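Lectin 2 (Agrocybe aegerita, PDB 4TQJ) binds glycans, recognising N-acetylglucosamine residues at their non-reducing ends. Local coordinates at residues Gly387-Pro391 with Glu392-Cys396; Gln331-Val335 with Ser336-Arg340; Leu310-Gly313 with Asp314-Gln318; Ile287-Leu290 with Thr291-Arg295; Ile63-Thr66 with Thr67-Lys71. The protein carries 1 engineered substitution. One frame throughout, in Å; residues are numbered along the deposited sequence.

Contact 1: residues Gly387-Pro391 with Glu392-Cys396; sequences GKWAP and ETTVC
Hydrogen bonds converge on Ala390 O, which accepts from Thr394 and Thr393. Thr394 N lies 2.9 Å from Ala390 O, and its C=O...N angle of 170° puts this donor almost straight ahead of the carbonyl. The other two lie well out of the carbonyl plane, on opposite sides of it: Thr394 OG1 at 2.6 Å and Thr393 N at 3.1 Å from the same Ala390 O. With chi1 at 59°, Thr394 sets OG1 between its own N and carbonyl carbon, toward Ala390.

Water adds two bridges, one from Gly387 O to Thr393 OG1, the other donating to both Pro391 O and Thr394 O.

The apolar part belongs to Trp389. Its benzo edge atom CE3 lies 3.3 Å from Cys396 SG, a sulfur-aromatic contact made obliquely, 45° off the ring normal. Thr394 CB approaches CE3 at 3.6 Å, the side chains crossing at about a right angle.

Arg339 spans the turn, donating to both Trp389 O and Thr394 OG1. The turn leads into strand 395-399, which pairs with strand 20-25 and so completes the first beta-propeller blade. One carbonyl gripped by three donors thus fixes the turn, while Thr394 has its hydroxyl engaged as both donor and acceptor.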
# COMPACT_ATOMS: atom_id res chain seq x y z
N GLY A 387 16.83 -23.74 11.01
CA GLY A 387 17.29 -23.90 9.64
C GLY A 387 16.26 -23.58 8.57
O GLY A 387 16.60 -23.41 7.39
N LYS A 388 15.00 -23.49 8.97
CA LYS A 388 13.92 -23.14 8.07
C LYS A 388 14.25 -21.88 7.27
O LYS A 388 13.88 -21.76 6.09
CB LYS A 388 12.63 -22.94 8.84
CG LYS A 388 11.42 -22.73 7.93
CD LYS A 388 10.13 -22.67 8.73
CE LYS A 388 8.92 -22.63 7.81
NZ LYS A 388 7.67 -22.50 8.60
N TRP A 389 14.95 -20.95 7.90
CA TRP A 389 15.38 -19.75 7.20
C TRP A 389 16.89 -19.55 7.20
O TRP A 389 17.38 -18.43 7.38
CB TRP A 389 14.64 -18.54 7.76
CG TRP A 389 13.20 -18.53 7.33
CD1 TRP A 389 12.12 -18.99 8.04
CD2 TRP A 389 12.70 -18.05 6.09
NE1 TRP A 389 10.97 -18.81 7.30
CE2 TRP A 389 11.30 -18.23 6.10
CE3 TRP A 389 13.29 -17.47 4.97
CZ2 TRP A 389 10.49 -17.86 5.03
CZ3 TRP A 389 12.49 -17.11 3.90
CH2 TRP A 389 11.10 -17.30 3.94
N ALA A 390 17.62 -20.64 7.00
CA ALA A 390 19.07 -20.58 6.94
C ALA A 390 19.50 -19.66 5.81
O ALA A 390 18.96 -19.74 4.71
CB ALA A 390 19.67 -21.96 6.76
N PRO A 391 20.47 -18.78 6.08
CA PRO A 391 21.06 -17.85 5.11
C PRO A 391 21.70 -18.57 3.94
O PRO A 391 21.81 -17.99 2.86
CB PRO A 391 22.13 -17.13 5.95
CG PRO A 391 21.56 -17.14 7.34
CD PRO A 391 20.89 -18.49 7.46
N GLU A 392 22.10 -19.83 4.12
CA GLU A 392 22.71 -20.59 3.03
C GLU A 392 21.71 -20.98 1.94
O GLU A 392 22.09 -21.18 0.78
CB GLU A 392 23.39 -21.86 3.57
CG GLU A 392 24.61 -21.60 4.41
CD GLU A 392 24.27 -21.21 5.84
OE1 GLU A 392 23.12 -21.43 6.28
OE2 GLU A 392 25.17 -20.67 6.52
N THR A 393 20.44 -21.07 2.31
CA THR A 393 19.43 -21.69 1.47
C THR A 393 18.22 -20.78 1.21
O THR A 393 17.39 -21.07 0.35
CB THR A 393 18.92 -22.97 2.13
OG1 THR A 393 18.47 -22.66 3.46
CG2 THR A 393 20.05 -24.00 2.23
N THR A 394 18.10 -19.70 1.97
CA THR A 394 16.98 -18.77 1.83
C THR A 394 17.51 -17.35 1.69
O THR A 394 18.64 -17.08 2.06
CB THR A 394 16.05 -18.82 3.05
OG1 THR A 394 16.78 -18.47 4.24
CG2 THR A 394 15.42 -20.21 3.20
N VAL A 395 16.68 -16.47 1.13
CA VAL A 395 16.97 -15.05 1.06
C VAL A 395 15.76 -14.32 1.64
O VAL A 395 14.62 -14.67 1.33
CB VAL A 395 17.14 -14.58 -0.40
CG1 VAL A 395 17.56 -13.10 -0.45
CG2 VAL A 395 18.14 -15.45 -1.12
N CYS A 396 16.00 -13.34 2.49
CA CYS A 396 14.92 -12.49 2.98
C CYS A 396 15.26 -11.03 2.79
O CYS A 396 16.39 -10.61 3.03
CB CYS A 396 14.68 -12.69 4.47
SG CYS A 396 13.94 -14.21 4.88
O HOH W 1 18.06 -24.71 5.43
O HOH W 2 20.88 -15.46 2.26

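Contact 2: residues Gln331-Val335 with Ser336-Arg340; sequences QGWTV and SKHRR
Gly332 O meets the rim of the His338 imidazole, near the ring plane and 3.5 Å from CE1, within the loop that leads from strand 321-324 into strand 339-343 of the propeller.

Trp333 follows, and its side chain fits between two partners of the second segment. Its CE3 lies 3.6 Å from His338 CB; the two rings meet obliquely, with planes at 67°. On Arg340, Trp333 CB sits over one face of the guanidinium, 3.6 Å from NH1, and CG and CD of the arginine pass obliquely across the indole near CE3. Arg340 NH1 also donates to Phe327 O, while a water links Arg340 NH2 to Trp333 O.

Thr334 carries most of the polar contact. Its N donates to His338 ND1 across 2.9 Å, with the N-H...N angle at 163° and the donor slightly tilted from the imidazole plane. His338 CG lies beside its backbone N, opposite the carbonyl carbon (chi1 -48°), which turns ND1 back to Thr334 N. In return, His338 N donates to Thr334 O, also at 2.9 Å, closing the turn; Lys337 N makes weak bonds to Thr334 O and OG1.

Val335, at the end of the segment, brings CG2 to 4.1 Å from Arg340 NH2.

Because ND1 of His338 accepts a backbone proton while NE2 is hydrogen-bonded to Glu358 OE1, the imidazole is most consistent with the tautomer protonated on NE2. Glu358 probably polarises that N-H, and bonds at both nitrogens fix the ring's rotation.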
# COMPACT_ATOMS: atom_id res chain seq x y z
N GLN A 331 22.73 -10.79 23.71
CA GLN A 331 21.46 -11.49 23.66
C GLN A 331 21.47 -12.72 22.75
O GLN A 331 20.50 -13.46 22.66
CB GLN A 331 20.33 -10.53 23.26
CG GLN A 331 20.12 -9.38 24.25
CD GLN A 331 21.06 -8.22 24.02
OE1 GLN A 331 21.66 -8.10 22.96
NE2 GLN A 331 21.20 -7.35 25.02
N GLY A 332 22.59 -12.97 22.08
CA GLY A 332 22.71 -14.20 21.32
C GLY A 332 22.53 -14.06 19.82
O GLY A 332 22.56 -15.05 19.10
N TRP A 333 22.34 -12.83 19.35
CA TRP A 333 22.16 -12.61 17.91
C TRP A 333 23.46 -12.84 17.13
O TRP A 333 24.52 -12.38 17.55
CB TRP A 333 21.59 -11.21 17.66
CG TRP A 333 20.18 -11.09 18.16
CD1 TRP A 333 19.79 -10.99 19.46
CD2 TRP A 333 18.99 -11.09 17.38
NE1 TRP A 333 18.42 -10.93 19.54
CE2 TRP A 333 17.90 -10.98 18.27
CE3 TRP A 333 18.73 -11.17 16.00
CZ2 TRP A 333 16.57 -10.95 17.85
CZ3 TRP A 333 17.40 -11.13 15.57
CH2 TRP A 333 16.34 -11.02 16.49
N THR A 334 23.37 -13.55 16.01
CA THR A 334 24.55 -13.83 15.20
C THR A 334 24.31 -13.50 13.75
O THR A 334 23.20 -13.65 13.22
CB THR A 334 24.97 -15.31 15.26
OG1 THR A 334 24.01 -16.11 14.56
CG2 THR A 334 25.09 -15.79 16.69
N VAL A 335 25.36 -13.04 13.10
CA VAL A 335 25.30 -12.69 11.69
C VAL A 335 25.03 -13.92 10.82
O VAL A 335 24.39 -13.82 9.77
CB VAL A 335 26.61 -12.00 11.25
CG1 VAL A 335 26.53 -11.57 9.81
CG2 VAL A 335 26.92 -10.80 12.15
N SER A 336 25.50 -15.08 11.27
CA SER A 336 25.38 -16.31 10.47
C SER A 336 23.99 -16.96 10.49
O SER A 336 23.69 -17.78 9.61
CB SER A 336 26.40 -17.34 10.91
OG SER A 336 26.19 -17.68 12.26
N LYS A 337 23.15 -16.61 11.46
CA LYS A 337 21.85 -17.25 11.60
C LYS A 337 20.68 -16.29 11.55
O LYS A 337 19.58 -16.66 11.16
CB LYS A 337 21.77 -18.02 12.92
CG LYS A 337 22.64 -19.24 12.99
CD LYS A 337 22.29 -20.07 14.22
CE LYS A 337 23.10 -21.36 14.23
NZ LYS A 337 24.57 -21.12 14.04
N HIS A 338 20.92 -15.06 11.99
CA HIS A 338 19.81 -14.15 12.20
C HIS A 338 19.86 -12.98 11.23
O HIS A 338 20.92 -12.64 10.70
CB HIS A 338 19.76 -13.70 13.66
CG HIS A 338 19.88 -14.83 14.64
ND1 HIS A 338 20.84 -14.85 15.63
CD2 HIS A 338 19.17 -15.97 14.78
CE1 HIS A 338 20.72 -15.97 16.33
NE2 HIS A 338 19.71 -16.67 15.83
N ARG A 339 18.70 -12.39 10.97
CA ARG A 339 18.61 -11.29 10.03
C ARG A 339 18.11 -10.06 10.75
O ARG A 339 17.10 -10.11 11.44
CB ARG A 339 17.68 -11.64 8.88
CG ARG A 339 18.25 -12.65 7.89
CD ARG A 339 17.28 -12.91 6.73
NE ARG A 339 17.86 -13.78 5.71
CZ ARG A 339 17.71 -15.10 5.67
NH1 ARG A 339 16.99 -15.71 6.60
NH2 ARG A 339 18.27 -15.82 4.70
N ARG A 340 18.82 -8.94 10.61
CA ARG A 340 18.34 -7.69 11.19
C ARG A 340 18.18 -6.59 10.14
O ARG A 340 18.94 -6.53 9.18
CB ARG A 340 19.24 -7.25 12.35
CG ARG A 340 19.03 -8.10 13.62
CD ARG A 340 20.25 -8.06 14.54
NE ARG A 340 21.34 -8.87 14.00
CZ ARG A 340 22.52 -9.01 14.59
NH1 ARG A 340 22.76 -8.39 15.73
NH2 ARG A 340 23.46 -9.75 14.03
O HOH W 3 25.65 -10.65 15.67

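Contact 3: residues Leu310-Gly313 with Asp314-Gln318; sequences LNNG and DGTFQ
Asn311 and Phe317 form a single antiparallel bridge, a non-hydrogen-bonded pair, in the hairpin loop that joins strand 306-309 to strand 321-324 of one propeller blade. The flanking backbone bonds support this reading: Gln318 N lies 2.9 Å from Leu310 O, and Asn312 N 2.8 Å from Thr316 O.

Side chains organise the turn itself. With CG anti to its N (chi1 -168°), Asn311 turns OD1 into the loop, where it accepts from Gly313 N at 2.6 Å, an Asx turn, and from Gly315 N at 3.1 Å. Asp314 makes a second Asx turn through Thr316 N; its OD1 also receives the Thr316 hydroxyl at 2.7 Å.

Asn312 spans the two arms with its amide. ND2 donates to Thr316 OG1, which lies 2.9 Å away in the amide plane, through a nearly straight bond (174°), whereas OD1 accepts from Gln318 NE2 at 2.8 Å, the two amides being turned 76° apart.

One face of the Phe317 ring is covered by Asn311, whose CG stands over it toward the rim. That ring also packs on Val268 and Ile269 of strand 266-269 and on Val298 of strand 297-301, so the loop rests against the neighbouring blade as well as its own.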
# COMPACT_ATOMS: atom_id res chain seq x y z
N LEU A 310 22.85 10.23 15.99
CA LEU A 310 21.93 11.04 15.19
C LEU A 310 22.62 12.20 14.49
O LEU A 310 23.44 12.92 15.08
CB LEU A 310 20.79 11.57 16.05
CG LEU A 310 19.89 10.51 16.69
CD1 LEU A 310 18.86 11.19 17.58
CD2 LEU A 310 19.22 9.62 15.62
N ASN A 311 22.27 12.37 13.21
CA ASN A 311 22.73 13.46 12.35
C ASN A 311 22.10 14.76 12.82
O ASN A 311 20.90 14.81 13.08
CB ASN A 311 22.26 13.15 10.92
CG ASN A 311 22.91 14.03 9.87
OD1 ASN A 311 23.15 15.22 10.09
ND2 ASN A 311 23.18 13.45 8.70
N ASN A 312 22.91 15.81 12.96
CA ASN A 312 22.39 17.10 13.40
C ASN A 312 21.53 17.71 12.28
O ASN A 312 20.76 18.66 12.50
CB ASN A 312 23.55 18.05 13.80
CG ASN A 312 24.23 17.62 15.10
OD1 ASN A 312 23.55 17.30 16.08
ND2 ASN A 312 25.56 17.61 15.11
N GLY A 313 21.68 17.16 11.08
CA GLY A 313 20.94 17.62 9.92
C GLY A 313 21.84 18.16 8.82
O GLY A 313 21.38 18.44 7.72
N ASP A 314 23.12 18.30 9.12
CA ASP A 314 24.05 18.92 8.18
C ASP A 314 25.28 18.04 7.90
O ASP A 314 26.28 18.50 7.34
CB ASP A 314 24.49 20.28 8.74
CG ASP A 314 25.21 20.16 10.07
OD1 ASP A 314 25.14 19.07 10.68
OD2 ASP A 314 25.85 21.14 10.52
N GLY A 315 25.21 16.77 8.28
CA GLY A 315 26.34 15.89 8.05
C GLY A 315 27.33 15.86 9.22
O GLY A 315 28.36 15.18 9.15
N THR A 316 27.03 16.61 10.28
CA THR A 316 27.69 16.39 11.56
C THR A 316 26.75 15.59 12.44
O THR A 316 25.55 15.54 12.17
CB THR A 316 28.07 17.70 12.29
OG1 THR A 316 26.89 18.43 12.62
CG2 THR A 316 29.00 18.56 11.43
N PHE A 317 27.29 15.00 13.50
CA PHE A 317 26.55 14.03 14.30
C PHE A 317 26.73 14.24 15.81
O PHE A 317 27.78 14.69 16.27
CB PHE A 317 27.02 12.61 13.96
CG PHE A 317 26.57 12.13 12.60
CD1 PHE A 317 25.48 11.27 12.48
CD2 PHE A 317 27.24 12.53 11.45
CE1 PHE A 317 25.05 10.82 11.21
CE2 PHE A 317 26.83 12.10 10.20
CZ PHE A 317 25.74 11.24 10.08
N GLN A 318 25.69 13.88 16.55
CA GLN A 318 25.76 13.72 17.99
C GLN A 318 26.56 12.46 18.32
O GLN A 318 26.79 11.61 17.46
CB GLN A 318 24.35 13.59 18.58
CG GLN A 318 23.50 14.84 18.46
CD GLN A 318 24.02 15.95 19.36
OE1 GLN A 318 24.44 15.69 20.49
NE2 GLN A 318 24.02 17.18 18.85
O HOH W 4 27.03 17.59 17.58

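Contact 4: residues Ile287-Leu290 with Thr291-Arg295; sequences IADL and TGNGR
Asp289 folds its carboxylate into the backbone that follows it, in the D-x-T-G-N-G loop of an FG-GAP-like repeat of the beta-propeller. The tight part lies round this buried group. CG stands anti to the backbone N (chi1 -176°), which points the carboxylate across the turn rather than back toward the strand. OD1 accepts from Thr291 N at 3.0 Å, with Gly292 N adding a weak bond at 3.0 Å to the same OD1. OD2 takes the shortest bond, 2.7 Å from Gly294 N. Thr291 N and Gly294 N lie 37° and 38° out of the carboxylate plane, on opposite faces, so neither is aligned with it. Both glycines have positive phi, a geometry that lets the loop wrap close to the acid. On the inner side Leu290 turns away from the loop to pack on Val299 and on Val342 of the next blade.

The outer side is looser. Gly292 is exposed, and Asn293 OD1 accepts from Arg295 N in an Asx turn. Arg295 completes the outer side: NE bonds to Gly313 O, and NH1 lies in the carbonyl plane of Asn293, whose O lies in turn in the guanidinium plane, 3.0 Å from NH1.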
# COMPACT_ATOMS: atom_id res chain seq x y z
N ILE A 287 23.02 2.80 7.76
CA ILE A 287 22.63 4.19 7.74
C ILE A 287 21.14 4.17 7.44
O ILE A 287 20.71 3.53 6.48
CB ILE A 287 23.35 4.99 6.64
CG1 ILE A 287 24.87 4.87 6.77
CG2 ILE A 287 22.89 6.46 6.68
CD1 ILE A 287 25.39 5.20 8.16
N ALA A 288 20.36 4.84 8.27
CA ALA A 288 18.91 4.91 8.05
C ALA A 288 18.40 6.20 8.66
O ALA A 288 19.04 6.76 9.56
CB ALA A 288 18.23 3.71 8.68
N ASP A 289 17.25 6.69 8.19
CA ASP A 289 16.69 7.92 8.74
C ASP A 289 15.87 7.62 9.98
O ASP A 289 14.75 7.12 9.88
CB ASP A 289 15.83 8.67 7.70
CG ASP A 289 15.34 10.01 8.23
OD1 ASP A 289 15.65 10.34 9.40
OD2 ASP A 289 14.65 10.74 7.49
N LEU A 290 16.43 7.91 11.15
CA LEU A 290 15.74 7.56 12.39
C LEU A 290 14.93 8.72 12.95
O LEU A 290 14.32 8.59 14.00
CB LEU A 290 16.72 7.03 13.45
CG LEU A 290 16.94 5.52 13.50
CD1 LEU A 290 17.48 4.96 12.18
CD2 LEU A 290 17.89 5.16 14.65
N THR A 291 14.91 9.86 12.25
CA THR A 291 14.21 11.02 12.77
C THR A 291 13.25 11.70 11.80
O THR A 291 12.66 12.73 12.13
CB THR A 291 15.18 12.05 13.31
OG1 THR A 291 16.04 12.48 12.25
CG2 THR A 291 16.02 11.45 14.46
N GLY A 292 13.08 11.14 10.61
CA GLY A 292 12.11 11.67 9.67
C GLY A 292 12.51 12.99 9.04
O GLY A 292 11.68 13.66 8.44
N ASN A 293 13.78 13.36 9.14
CA ASN A 293 14.23 14.60 8.52
C ASN A 293 14.91 14.45 7.16
O ASN A 293 15.38 15.43 6.59
CB ASN A 293 15.12 15.41 9.46
CG ASN A 293 16.43 14.70 9.80
OD1 ASN A 293 16.71 13.59 9.32
ND2 ASN A 293 17.24 15.34 10.65
N GLY A 294 14.95 13.23 6.63
CA GLY A 294 15.59 13.00 5.34
C GLY A 294 17.12 12.96 5.40
O GLY A 294 17.80 13.01 4.37
N ARG A 295 17.67 12.88 6.61
CA ARG A 295 19.12 12.78 6.78
C ARG A 295 19.50 11.44 7.40
O ARG A 295 18.86 10.99 8.34
CB ARG A 295 19.66 13.92 7.65
CG ARG A 295 19.85 15.23 6.93
CD ARG A 295 18.56 16.06 6.90
NE ARG A 295 18.85 17.46 6.60
CZ ARG A 295 17.93 18.40 6.42
NH1 ARG A 295 16.64 18.10 6.50
NH2 ARG A 295 18.31 19.64 6.15

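Contact 5: residues Ile63-Thr66 with Thr67-Lys71; sequences IADT and TGTGK
Asp65 reaches across to the backbone of Thr67, Gly68 and Gly70 in the D-x-T-G-x-G loop between strands 60-64 and 73-77, a turn on one blade of the beta-propeller. The side chain can be followed outward. CB lies 3.8 Å from Lys71 O, near the far end of the loop. CG is trans to the backbone N (chi1 -177°), which swings the carboxylate into the concave side of the turn; CG itself lies 3.5 Å from both Gly68 N and Gly70 N.

At the tip the two oxygens divide the donors. OD1 accepts twice, from Gly68 N at 2.8 Å and from Thr67 N at 3.1 Å. Both amides approach it from the same face of the carboxylate, well above its plane. OD2 accepts from Gly70 N at 2.6 Å, from the other face of the plane, with a bent N-H...O angle of 140°. Three backbone amides therefore gather round one carboxylate, which would favour its ionised form and fix its rotation.

Thr66 turns inward onto Val75, and its N bonds to Asp73 OD2. Lys71 NZ forms a salt bridge with Asp402 near the chain's C terminus, and the lysine also packs on Ser403 of the second subunit. The loop's exposed end is held by its own residues: Thr69, with OG1 set between its N and carbonyl carbon (chi1 61°), makes an ST turn in which OG1 accepts from Lys71 N at 3.0 Å.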
# COMPACT_ATOMS: atom_id res chain seq x y z
N ILE A 63 13.24 -8.06 -5.67
CA ILE A 63 11.91 -7.51 -5.89
C ILE A 63 12.07 -6.16 -6.58
O ILE A 63 12.86 -5.33 -6.13
CB ILE A 63 11.16 -7.24 -4.57
CG1 ILE A 63 10.96 -8.53 -3.79
CG2 ILE A 63 9.81 -6.59 -4.86
CD1 ILE A 63 9.65 -9.21 -4.12
N ALA A 64 11.35 -5.96 -7.68
CA ALA A 64 11.33 -4.64 -8.31
C ALA A 64 10.09 -4.46 -9.16
O ALA A 64 9.44 -5.44 -9.55
CB ALA A 64 12.59 -4.43 -9.14
N ASP A 65 9.75 -3.22 -9.45
CA ASP A 65 8.60 -2.94 -10.31
C ASP A 65 9.07 -3.02 -11.75
O ASP A 65 9.66 -2.08 -12.28
CB ASP A 65 7.99 -1.57 -10.00
CG ASP A 65 6.74 -1.29 -10.84
OD1 ASP A 65 6.33 -2.20 -11.58
OD2 ASP A 65 6.17 -0.19 -10.75
N THR A 66 8.81 -4.16 -12.38
CA THR A 66 9.21 -4.38 -13.76
C THR A 66 8.13 -4.02 -14.77
O THR A 66 8.36 -4.11 -15.98
CB THR A 66 9.61 -5.84 -14.01
OG1 THR A 66 8.45 -6.67 -13.90
CG2 THR A 66 10.66 -6.29 -13.00
N THR A 67 6.96 -3.61 -14.31
CA THR A 67 5.86 -3.36 -15.24
C THR A 67 5.41 -1.90 -15.24
O THR A 67 4.81 -1.44 -16.20
CB THR A 67 4.63 -4.25 -14.95
OG1 THR A 67 4.12 -3.96 -13.64
CG2 THR A 67 5.01 -5.72 -15.06
N GLY A 68 5.69 -1.19 -14.16
CA GLY A 68 5.38 0.22 -14.08
C GLY A 68 4.09 0.50 -13.33
O GLY A 68 3.64 1.65 -13.28
N THR A 69 3.49 -0.53 -12.75
CA THR A 69 2.25 -0.38 -11.99
C THR A 69 2.45 0.23 -10.61
O THR A 69 1.51 0.72 -9.99
CB THR A 69 1.57 -1.74 -11.77
OG1 THR A 69 2.45 -2.58 -11.01
CG2 THR A 69 1.27 -2.40 -13.10
N GLY A 70 3.69 0.19 -10.13
CA GLY A 70 3.97 0.63 -8.78
C GLY A 70 3.93 -0.55 -7.83
O GLY A 70 4.17 -0.40 -6.63
N LYS A 71 3.62 -1.73 -8.36
CA LYS A 71 3.61 -2.95 -7.56
C LYS A 71 4.88 -3.77 -7.79
O LYS A 71 5.29 -3.98 -8.92
CB LYS A 71 2.38 -3.81 -7.88
CG LYS A 71 1.12 -3.45 -7.10
CD LYS A 71 0.73 -2.01 -7.29
CE LYS A 71 -0.74 -1.79 -6.97
NZ LYS A 71 -0.94 -0.85 -5.83

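From the N terminus, contact 5 comes first, closing the loop between strands 60-64 and 73-77; contact 4 closes the equivalent loop of a later blade, the centres of the two contacts being about 25 Å apart. Contact 3 follows in that blade, closing the hairpin between strands 306-309 and 321-324, and its loop touches that of contact 4 where Leu310 packs on Thr291. Contact 2 shapes the lead-in to strand 339-343, and contact 1 that to strand 395-399, which joins the sheet containing strand 20-25. These two touch through Arg339. All five lie in series; none nests within or crosses another. Contacts 1 and 3 lie on opposite sides of the chain's centre.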